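Local coordinates for arginase (Thermus thermophilus, PDB 2EF5), which probably hydrolyses L-arginine to L-ornithine and urea, using two manganese ions in each subunit, at residues E33-L38 against L280-L285; G94-S99 against D259-N264; G113-D118 against V163-R168; A119-N124 against R168-G173. All coordinates share one frame; numbering follows the deposited sequence.

Contact 1 (E33-L38 against L280-L285); sequences EQLEDL and LALSLL
L282 reaches from its helix to Q34 and L35. With CG anti to its own carbonyl carbon (chi1 -59°), its forked end faces residues 33-38. CD1 meets the side chain of Q34 at both ends: it lies 3.8 Å from Q34 CB and 3.5 Å from the amide oxygen Q34 OE1, and the two side chains cross at about a right angle. CD2, the other branch, rests beside Q34 CB and touches L35 CD2 at 3.7 Å. L38 CD2 sits 3.8 Å from L282 O. Helices 31-37 and 272-284 thus pack along one flank of arginase's central parallel sheet, with L35 and L285 both resting on I90 of strand 87-93. L35 CD2 is the shared methyl here: besides L282 it meets L285 CD2 at 3.7 Å, one turn on, where the chain leaves helix 272-284. L38 CD2 spans the last turn of that helix, coming within 3.9 Å of L285 O. L285 O has a polar partner of its own, the hydroxyl of Y40, just beyond L38. The amide nitrogen of Q34 turns back toward the chain just before helix 31-37 and bonds weakly to the carbonyls of A29 and R30.

Contact 2 (G94-S99 against D259-N264); sequences GDHSLS and DLVEVN. With MN (manganese (II) ion), chain H.
The dinuclear manganese site of arginase takes its H96 ligand from this contact, where V261 points a methyl at the face of the ring that holds the metal. H96 ND1 binds one manganese ion at 2.2 Å. The methyl V261 CG2 stands 3.5 Å from the centroid of the H96 ring and 7° off its normal, a CH-pi contact over one face, while W116 stacks on the same imidazole. H96 NE2 is bonded to S215 OG, so both ring nitrogens are engaged. The other methyl, V261 CG1, meets L98 CD2 at 3.9 Å. All this happens where strands 87-93 and 255-261, neighbours in the parallel alpha/beta sheet, run out into loops at their C-terminal ends. Polar bonds join those loops: E262 N donates to G94 O at 3.0 Å, and H96 N donates to E262 OE2 at 2.9 Å. The latter bond uses the anti lone pair of the carboxylate, and the bend of the E262 chain at chi2 (-75°) folds the acid back over D95 and H96. An alanine here would probably leave H96 N without its carboxylate acceptor and the histidine loop less firmly held. D95 OD1 lies 4.4 Å from E262 OE2, while D95 OD2 turns to the backbone N of L12. At the far end S99 OG approaches D259 OD2, although the position of that oxygen is uncertain.

Contact 3 (G113-D118 against V163-R168); sequences GVVWVD and VLVGVR. With MN (manganese (II) ion), chain H; MN (manganese (II) ion), chain G.
W116 and L164 sit side by side on neighbouring parallel strands of arginase's central sheet, the two ends of a beta-alpha-beta connection. Strand 113-117 and strand 163-165 run at 22° to each other, and their backbone bonds zigzag as in any parallel pair. V163 donates its N to V114 O and accepts from W116 N at its O. V165 then repeats the pattern, its N giving to W116 O at 2.9 Å and its O taking D118 N in a longer bond of 3.2 Å. The intervening V115 has its peptide bonds on the other side, to H213 and S215 of strand 212-217, so strand 113-117 is bonded along both edges. W116 and L164 point the same way from the sheet, and L164 CD2 packs closely, 3.3 Å from W116 CD1. The indole nitrogen W116 NE1 gives its hydrogen to D122 OD2, itself a manganese ligand, which makes W116 a second-shell residue. V115, V163 and V165 cover the opposite face, against V203 of helix 196-206. G166 turns the chain at the end of the strand with phi 94°, where a side chain would jam against the carbonyl before it. Its own O is satisfied by the guanidinium of R168, which curls back so that R168 NH2 donates at 3.3 Å. The D118 carboxylate bridges the metals and its OD1 accepts from H120 N as well; OD1 lies 2.2 Å from one manganese and OD2 2.1 Å from the other.

Contact 4 (A119-N124 against R168-G173); sequences AHADFN and RSLDPG. With MN (manganese (II) ion), chain H.
A119 and R168 make the backbone link between these two loops: R168 N donates to A119 O at 2.9 Å with a nearly straight N-H (176°). S169 N shares that oxygen in a weak, bent bond. One step further along, a water replaces the direct bond, accepting from A121 N at 2.9 Å and donating to S169 O at 2.7 Å. Carbon contacts follow the same direction. A119 CB lies over the centre of one face of the R168 guanidinium, 3.6 Å from CZ. To lie there, the arginine takes its CG between backbone N and carbonyl carbon (chi1 76°) and bends again at chi3. S169 CB touches H120 CD2 at 3.8 Å, obliquely to the imidazole. A121 CB and L170 CD2 are pressed to 3.3 Å, tighter than ordinary van der Waals contact. The charged end of R168 is held from beyond the two loops, NH2 by V220 O and NH1 by V233 O. A leucine in its place would probably leave those two carbonyls without their donors and A119 CB without its flat cover. R168 and L170 also pack on I289 of the second subunit, which carries the contact to the subunit interface. Metal bonds complete the list: D122 OD2 holds one manganese at 2.2 Å, and H120 belongs to the site of the other. The first loop, AHADFN, thus continues the D118 metal loop that leaves the C-terminal end of strand 113-117, the place where the dinuclear manganese site of arginases is built.

How the contacts relate
After strand 2-8 and helix 22-28, the chain forms helix 31-37, which meets helix 272-284 near the C terminus; contact 1 therefore closes the longest loop and encloses the other three. Contact 2 comes next, bringing the exit of strand 87-93 against that of strand 255-261. Within its loop lie contacts 3 and 4, which cross: 113-118 leads straight into 119-124, 163-168 into 168-173, and R168 serves both. Contacts 2, 3 and 4 all reach the manganese ion of chain H, through H96, D118 and D122. Contact 1 stands away from the metals, but A281 touches L260, joining helix 272-284 to strand 255-261 of contact 2.

Contact 1 (E33-L38 against L280-L285)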
# COMPACT_ATOMS: atom_id res chain seq x y z
N GLU A 33 13.73 -47.50 -18.61
CA GLU A 33 12.94 -48.69 -18.30
C GLU A 33 11.56 -48.29 -17.77
O GLU A 33 10.55 -48.89 -18.14
CB GLU A 33 13.67 -49.55 -17.26
CG GLU A 33 15.02 -50.11 -17.70
CD GLU A 33 16.07 -49.04 -18.01
OE1 GLU A 33 15.95 -47.90 -17.52
OE2 GLU A 33 17.04 -49.36 -18.73
N GLN A 34 11.52 -47.27 -16.91
CA GLN A 34 10.25 -46.84 -16.34
C GLN A 34 9.35 -46.16 -17.36
O GLN A 34 8.12 -46.23 -17.25
CB GLN A 34 10.48 -45.94 -15.12
CG GLN A 34 11.26 -46.64 -14.01
CD GLN A 34 11.35 -45.81 -12.74
OE1 GLN A 34 10.38 -45.66 -12.02
NE2 GLN A 34 12.53 -45.26 -12.48
N LEU A 35 9.93 -45.49 -18.35
CA LEU A 35 9.13 -44.86 -19.38
C LEU A 35 8.44 -45.95 -20.20
O LEU A 35 7.29 -45.80 -20.62
CB LEU A 35 9.99 -43.98 -20.29
CG LEU A 35 10.31 -42.59 -19.72
CD1 LEU A 35 11.28 -41.86 -20.63
CD2 LEU A 35 9.03 -41.78 -19.57
N GLU A 36 9.14 -47.06 -20.41
CA GLU A 36 8.58 -48.18 -21.16
C GLU A 36 7.46 -48.84 -20.34
O GLU A 36 6.42 -49.21 -20.90
CB GLU A 36 9.66 -49.21 -21.50
CG GLU A 36 10.79 -48.67 -22.38
CD GLU A 36 11.81 -49.73 -22.75
OE1 GLU A 36 12.21 -50.52 -21.86
OE2 GLU A 36 12.24 -49.77 -23.92
N ASP A 37 7.66 -48.98 -19.03
CA ASP A 37 6.63 -49.58 -18.18
C ASP A 37 5.36 -48.74 -18.29
O ASP A 37 4.25 -49.24 -18.11
CB ASP A 37 7.07 -49.62 -16.71
CG ASP A 37 8.28 -50.49 -16.49
OD1 ASP A 37 8.54 -51.38 -17.32
OD2 ASP A 37 8.96 -50.29 -15.46
N LEU A 38 5.55 -47.46 -18.57
CA LEU A 38 4.44 -46.53 -18.68
C LEU A 38 3.73 -46.66 -20.03
O LEU A 38 2.69 -46.05 -20.26
CB LEU A 38 4.97 -45.11 -18.49
CG LEU A 38 4.00 -44.00 -18.09
CD1 LEU A 38 3.27 -44.39 -16.82
CD2 LEU A 38 4.79 -42.71 -17.87
N LEU A 280 9.58 -37.45 -11.46
CA LEU A 280 8.85 -36.27 -11.91
C LEU A 280 8.61 -36.34 -13.41
O LEU A 280 7.55 -35.94 -13.88
CB LEU A 280 9.61 -34.99 -11.54
CG LEU A 280 9.62 -34.71 -10.03
CD1 LEU A 280 10.55 -33.55 -9.70
CD2 LEU A 280 8.20 -34.40 -9.57
N ALA A 281 9.57 -36.87 -14.17
CA ALA A 281 9.38 -37.00 -15.61
C ALA A 281 8.21 -37.94 -15.89
O ALA A 281 7.39 -37.68 -16.77
CB ALA A 281 10.64 -37.54 -16.28
N LEU A 282 8.12 -39.03 -15.12
CA LEU A 282 7.04 -39.99 -15.31
C LEU A 282 5.69 -39.32 -15.08
O LEU A 282 4.75 -39.52 -15.86
CB LEU A 282 7.23 -41.18 -14.36
CG LEU A 282 8.54 -41.97 -14.51
CD1 LEU A 282 8.57 -43.09 -13.47
CD2 LEU A 282 8.68 -42.54 -15.93
N SER A 283 5.58 -38.52 -14.03
CA SER A 283 4.33 -37.83 -13.76
C SER A 283 4.01 -36.85 -14.88
O SER A 283 2.85 -36.71 -15.28
CB SER A 283 4.39 -37.07 -12.43
OG SER A 283 4.52 -37.95 -11.34
N LEU A 284 5.03 -36.16 -15.38
CA LEU A 284 4.80 -35.21 -16.46
C LEU A 284 4.31 -35.91 -17.71
O LEU A 284 3.56 -35.35 -18.50
CB LEU A 284 6.09 -34.43 -16.77
CG LEU A 284 5.94 -33.32 -17.80
CD1 LEU A 284 5.01 -32.24 -17.27
CD2 LEU A 284 7.30 -32.73 -18.13
N LEU A 285 4.75 -37.15 -17.90
CA LEU A 285 4.34 -37.92 -19.06
C LEU A 285 3.10 -38.81 -18.86
O LEU A 285 2.87 -39.75 -19.61
CB LEU A 285 5.52 -38.75 -19.58
CG LEU A 285 6.37 -37.97 -20.60
CD1 LEU A 285 6.92 -36.69 -19.97
CD2 LEU A 285 7.49 -38.84 -21.10

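Contact 2 (G94-S99 against D259-N264)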
# COMPACT_ATOMS: atom_id res chain seq x y z
N GLY A 94 23.68 -31.56 -17.73
CA GLY A 94 24.63 -31.13 -16.75
C GLY A 94 24.10 -29.72 -16.69
O GLY A 94 22.95 -29.52 -16.29
N ASP A 95 24.89 -28.75 -17.15
CA ASP A 95 24.51 -27.34 -17.13
C ASP A 95 23.17 -27.04 -17.76
O ASP A 95 22.82 -27.59 -18.80
CB ASP A 95 25.55 -26.49 -17.87
CG ASP A 95 26.94 -26.62 -17.30
OD1 ASP A 95 27.06 -26.71 -16.07
OD2 ASP A 95 27.90 -26.62 -18.10
N HIS A 96 22.44 -26.11 -17.15
CA HIS A 96 21.15 -25.69 -17.68
C HIS A 96 21.36 -24.94 -19.00
O HIS A 96 20.41 -24.66 -19.72
CB HIS A 96 20.44 -24.78 -16.68
CG HIS A 96 18.95 -24.86 -16.76
ND1 HIS A 96 18.13 -24.49 -15.71
CD2 HIS A 96 18.15 -25.33 -17.73
CE1 HIS A 96 16.88 -24.74 -16.05
NE2 HIS A 96 16.85 -25.25 -17.26
N SER A 97 22.62 -24.61 -19.30
CA SER A 97 22.96 -23.91 -20.53
C SER A 97 22.46 -24.69 -21.74
O SER A 97 22.15 -24.11 -22.77
CB SER A 97 24.48 -23.76 -20.65
OG SER A 97 25.02 -22.97 -19.60
N LEU A 98 22.39 -26.02 -21.60
CA LEU A 98 21.93 -26.88 -22.69
C LEU A 98 20.53 -26.51 -23.17
O LEU A 98 20.17 -26.81 -24.31
CB LEU A 98 21.95 -28.35 -22.25
CG LEU A 98 20.97 -28.78 -21.16
CD1 LEU A 98 19.57 -28.96 -21.74
CD2 LEU A 98 21.44 -30.09 -20.55
N SER A 99 19.76 -25.85 -22.31
CA SER A 99 18.40 -25.47 -22.69
C SER A 99 18.34 -24.49 -23.86
O SER A 99 17.31 -24.40 -24.53
CB SER A 99 17.65 -24.89 -21.49
OG SER A 99 17.34 -25.92 -20.55
N ASP A 259 13.34 -30.99 -20.18
CA ASP A 259 14.77 -31.01 -19.83
C ASP A 259 14.84 -31.43 -18.37
O ASP A 259 14.04 -30.96 -17.55
CB ASP A 259 15.45 -29.64 -19.91
CG ASP A 259 15.27 -28.95 -21.25
OD1 ASP A 259 15.29 -29.62 -22.29
OD2 ASP A 259 15.14 -27.71 -21.23
N LEU A 260 15.78 -32.30 -18.04
CA LEU A 260 16.01 -32.74 -16.66
C LEU A 260 17.47 -32.35 -16.46
O LEU A 260 18.38 -33.05 -16.89
CB LEU A 260 15.85 -34.26 -16.53
CG LEU A 260 14.45 -34.82 -16.80
CD1 LEU A 260 14.49 -36.34 -16.67
CD2 LEU A 260 13.45 -34.23 -15.81
N VAL A 261 17.69 -31.21 -15.81
CA VAL A 261 19.05 -30.69 -15.66
C VAL A 261 19.58 -30.49 -14.25
O VAL A 261 18.87 -30.61 -13.26
CB VAL A 261 19.18 -29.32 -16.38
CG1 VAL A 261 18.76 -29.45 -17.85
CG2 VAL A 261 18.29 -28.29 -15.68
N GLU A 262 20.87 -30.16 -14.21
CA GLU A 262 21.61 -29.85 -12.99
C GLU A 262 21.76 -30.95 -11.93
O GLU A 262 22.06 -30.67 -10.77
CB GLU A 262 21.03 -28.58 -12.36
CG GLU A 262 21.17 -27.32 -13.23
CD GLU A 262 22.58 -26.75 -13.24
OE1 GLU A 262 23.22 -26.73 -12.17
OE2 GLU A 262 23.06 -26.31 -14.31
N VAL A 263 21.56 -32.20 -12.32
CA VAL A 263 21.74 -33.31 -11.39
C VAL A 263 23.26 -33.49 -11.21
O VAL A 263 23.99 -33.65 -12.18
CB VAL A 263 21.12 -34.62 -11.93
CG1 VAL A 263 21.42 -35.77 -10.99
CG2 VAL A 263 19.61 -34.45 -12.09
N ASN A 264 23.73 -33.46 -9.96
CA ASN A 264 25.15 -33.60 -9.67
C ASN A 264 25.36 -34.76 -8.70
O ASN A 264 25.30 -34.58 -7.49
CB ASN A 264 25.70 -32.31 -9.06
CG ASN A 264 27.22 -32.28 -9.02
OD1 ASN A 264 27.87 -33.32 -8.97
ND2 ASN A 264 27.80 -31.08 -9.01
MN MN H . 18.74 -23.40 -13.90

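Contact 3 (G113-D118 against V163-R168)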
# COMPACT_ATOMS: atom_id res chain seq x y z
N GLY A 113 5.32 -22.39 -25.35
CA GLY A 113 5.36 -21.80 -24.02
C GLY A 113 6.48 -22.49 -23.26
O GLY A 113 6.75 -23.66 -23.50
N VAL A 114 7.14 -21.77 -22.36
CA VAL A 114 8.23 -22.35 -21.59
C VAL A 114 7.96 -22.28 -20.10
O VAL A 114 7.77 -21.20 -19.55
CB VAL A 114 9.57 -21.63 -21.88
CG1 VAL A 114 10.69 -22.20 -20.98
CG2 VAL A 114 9.94 -21.79 -23.35
N VAL A 115 7.93 -23.43 -19.45
CA VAL A 115 7.71 -23.50 -18.01
C VAL A 115 9.08 -23.82 -17.41
O VAL A 115 9.56 -24.95 -17.52
CB VAL A 115 6.68 -24.60 -17.65
CG1 VAL A 115 6.41 -24.60 -16.15
CG2 VAL A 115 5.37 -24.38 -18.42
N TRP A 116 9.70 -22.83 -16.79
CA TRP A 116 11.03 -22.96 -16.20
C TRP A 116 10.87 -23.20 -14.70
O TRP A 116 10.54 -22.29 -13.94
CB TRP A 116 11.83 -21.68 -16.49
CG TRP A 116 13.32 -21.79 -16.45
CD1 TRP A 116 14.14 -21.58 -15.37
CD2 TRP A 116 14.20 -22.06 -17.57
NE1 TRP A 116 15.46 -21.68 -15.75
CE2 TRP A 116 15.53 -21.97 -17.07
CE3 TRP A 116 13.98 -22.34 -18.92
CZ2 TRP A 116 16.64 -22.18 -17.91
CZ3 TRP A 116 15.10 -22.56 -19.74
CH2 TRP A 116 16.41 -22.46 -19.24
N VAL A 117 11.10 -24.45 -14.28
CA VAL A 117 10.94 -24.85 -12.89
C VAL A 117 12.34 -24.90 -12.33
O VAL A 117 13.10 -25.85 -12.54
CB VAL A 117 10.22 -26.22 -12.82
CG1 VAL A 117 9.71 -26.49 -11.42
CG2 VAL A 117 9.08 -26.23 -13.83
N ASP A 118 12.67 -23.86 -11.57
CA ASP A 118 14.03 -23.67 -11.09
C ASP A 118 14.07 -22.80 -9.85
O ASP A 118 13.18 -21.97 -9.64
CB ASP A 118 14.74 -22.93 -12.22
CG ASP A 118 16.22 -23.10 -12.21
OD1 ASP A 118 16.85 -22.95 -11.14
OD2 ASP A 118 16.73 -23.37 -13.31
N VAL A 163 7.14 -18.73 -18.14
CA VAL A 163 6.67 -18.69 -16.76
C VAL A 163 7.71 -19.40 -15.90
O VAL A 163 8.12 -20.51 -16.21
CB VAL A 163 5.30 -19.41 -16.57
CG1 VAL A 163 4.87 -19.32 -15.11
CG2 VAL A 163 4.23 -18.77 -17.46
N LEU A 164 8.15 -18.72 -14.84
CA LEU A 164 9.13 -19.27 -13.91
C LEU A 164 8.36 -19.74 -12.68
O LEU A 164 7.48 -19.04 -12.19
CB LEU A 164 10.13 -18.19 -13.50
CG LEU A 164 11.28 -17.86 -14.46
CD1 LEU A 164 11.93 -16.53 -14.10
CD2 LEU A 164 12.30 -18.99 -14.39
N VAL A 165 8.71 -20.92 -12.18
CA VAL A 165 8.03 -21.47 -11.00
C VAL A 165 9.04 -22.01 -10.00
O VAL A 165 9.92 -22.80 -10.36
CB VAL A 165 7.07 -22.63 -11.40
CG1 VAL A 165 6.33 -23.15 -10.16
CG2 VAL A 165 6.08 -22.17 -12.46
N GLY A 166 8.91 -21.59 -8.75
CA GLY A 166 9.78 -22.06 -7.69
C GLY A 166 11.00 -21.20 -7.39
O GLY A 166 11.82 -21.58 -6.56
N VAL A 167 11.12 -20.05 -8.05
CA VAL A 167 12.27 -19.19 -7.86
C VAL A 167 12.43 -18.68 -6.43
O VAL A 167 11.45 -18.27 -5.80
CB VAL A 167 12.22 -17.98 -8.83
CG1 VAL A 167 13.34 -17.02 -8.54
CG2 VAL A 167 12.32 -18.48 -10.26
N ARG A 168 13.65 -18.71 -5.92
CA ARG A 168 13.91 -18.24 -4.57
C ARG A 168 15.26 -17.54 -4.44
O ARG A 168 15.70 -17.23 -3.34
CB ARG A 168 13.83 -19.41 -3.59
CG ARG A 168 15.03 -20.33 -3.59
CD ARG A 168 14.71 -21.68 -2.96
NE ARG A 168 13.80 -22.40 -3.83
CZ ARG A 168 13.94 -23.67 -4.19
NH1 ARG A 168 14.97 -24.40 -3.76
NH2 ARG A 168 13.06 -24.20 -5.02
MN MN H . 18.74 -23.40 -13.90
MN MN G . 19.00 -23.47 -10.97

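Contact 4 (A119-N124 against R168-G173)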
# COMPACT_ATOMS: atom_id res chain seq x y z
N ALA A 119 15.11 -22.97 -9.03
CA ALA A 119 15.26 -22.14 -7.84
C ALA A 119 15.82 -20.80 -8.32
O ALA A 119 15.75 -19.79 -7.60
CB ALA A 119 16.23 -22.78 -6.86
N HIS A 120 16.37 -20.79 -9.53
CA HIS A 120 16.92 -19.56 -10.11
C HIS A 120 16.18 -19.21 -11.39
O HIS A 120 15.45 -20.04 -11.94
CB HIS A 120 18.41 -19.74 -10.42
CG HIS A 120 19.21 -20.22 -9.26
ND1 HIS A 120 19.41 -21.55 -8.98
CD2 HIS A 120 19.83 -19.53 -8.26
CE1 HIS A 120 20.11 -21.68 -7.86
NE2 HIS A 120 20.37 -20.46 -7.41
N ALA A 121 16.37 -17.98 -11.87
CA ALA A 121 15.70 -17.51 -13.08
C ALA A 121 16.55 -17.67 -14.34
O ALA A 121 16.02 -17.65 -15.45
CB ALA A 121 15.30 -16.06 -12.91
N ASP A 122 17.86 -17.83 -14.16
CA ASP A 122 18.78 -17.98 -15.28
C ASP A 122 18.49 -16.91 -16.33
O ASP A 122 18.52 -17.18 -17.53
CB ASP A 122 18.64 -19.36 -15.93
CG ASP A 122 18.99 -20.49 -14.99
OD1 ASP A 122 19.96 -20.34 -14.22
OD2 ASP A 122 18.31 -21.53 -15.02
N PHE A 123 18.20 -15.70 -15.85
CA PHE A 123 17.87 -14.59 -16.73
C PHE A 123 18.94 -13.50 -16.77
O PHE A 123 18.63 -12.32 -17.01
CB PHE A 123 16.53 -13.99 -16.30
CG PHE A 123 15.68 -13.51 -17.44
CD1 PHE A 123 15.03 -14.41 -18.27
CD2 PHE A 123 15.53 -12.15 -17.69
CE1 PHE A 123 14.24 -13.97 -19.33
CE2 PHE A 123 14.75 -11.70 -18.75
CZ PHE A 123 14.10 -12.61 -19.57
N ASN A 124 20.19 -13.87 -16.52
CA ASN A 124 21.30 -12.91 -16.54
C ASN A 124 21.81 -12.67 -17.96
O ASN A 124 21.57 -13.47 -18.87
CB ASN A 124 22.46 -13.42 -15.68
CG ASN A 124 22.32 -13.05 -14.22
OD1 ASN A 124 22.50 -13.89 -13.34
ND2 ASN A 124 22.01 -11.79 -13.95
N ARG A 168 13.65 -18.71 -5.92
CA ARG A 168 13.91 -18.24 -4.57
C ARG A 168 15.26 -17.54 -4.44
O ARG A 168 15.70 -17.23 -3.34
CB ARG A 168 13.83 -19.41 -3.59
CG ARG A 168 15.03 -20.33 -3.59
CD ARG A 168 14.71 -21.68 -2.96
NE ARG A 168 13.80 -22.40 -3.83
CZ ARG A 168 13.94 -23.67 -4.19
NH1 ARG A 168 14.97 -24.40 -3.76
NH2 ARG A 168 13.06 -24.20 -5.02
N SER A 169 15.91 -17.29 -5.57
CA SER A 169 17.21 -16.62 -5.55
C SER A 169 17.44 -15.88 -6.87
O SER A 169 17.53 -16.50 -7.93
CB SER A 169 18.33 -17.63 -5.31
OG SER A 169 19.59 -16.99 -5.25
N LEU A 170 17.54 -14.55 -6.78
CA LEU A 170 17.73 -13.70 -7.96
C LEU A 170 18.80 -12.63 -7.75
O LEU A 170 19.01 -12.14 -6.64
CB LEU A 170 16.43 -12.99 -8.31
CG LEU A 170 15.21 -13.82 -8.69
CD1 LEU A 170 13.98 -12.94 -8.72
CD2 LEU A 170 15.45 -14.47 -10.04
N ASP A 171 19.48 -12.27 -8.84
CA ASP A 171 20.49 -11.23 -8.79
C ASP A 171 19.77 -9.91 -9.09
O ASP A 171 18.74 -9.89 -9.77
CB ASP A 171 21.59 -11.48 -9.84
CG ASP A 171 22.38 -12.74 -9.56
OD1 ASP A 171 22.86 -12.90 -8.42
OD2 ASP A 171 22.54 -13.58 -10.48
N PRO A 172 20.29 -8.78 -8.57
CA PRO A 172 19.66 -7.48 -8.81
C PRO A 172 19.37 -7.21 -10.29
O PRO A 172 18.28 -6.77 -10.65
CB PRO A 172 20.67 -6.50 -8.22
CG PRO A 172 21.29 -7.29 -7.10
CD PRO A 172 21.51 -8.64 -7.75
N GLY A 173 20.36 -7.48 -11.14
CA GLY A 173 20.18 -7.25 -12.56
C GLY A 173 19.09 -8.13 -13.15
O GLY A 173 18.33 -7.69 -14.02
MN MN H . 18.74 -23.40 -13.90
O HOH W 1 18.43 -16.47 -10.49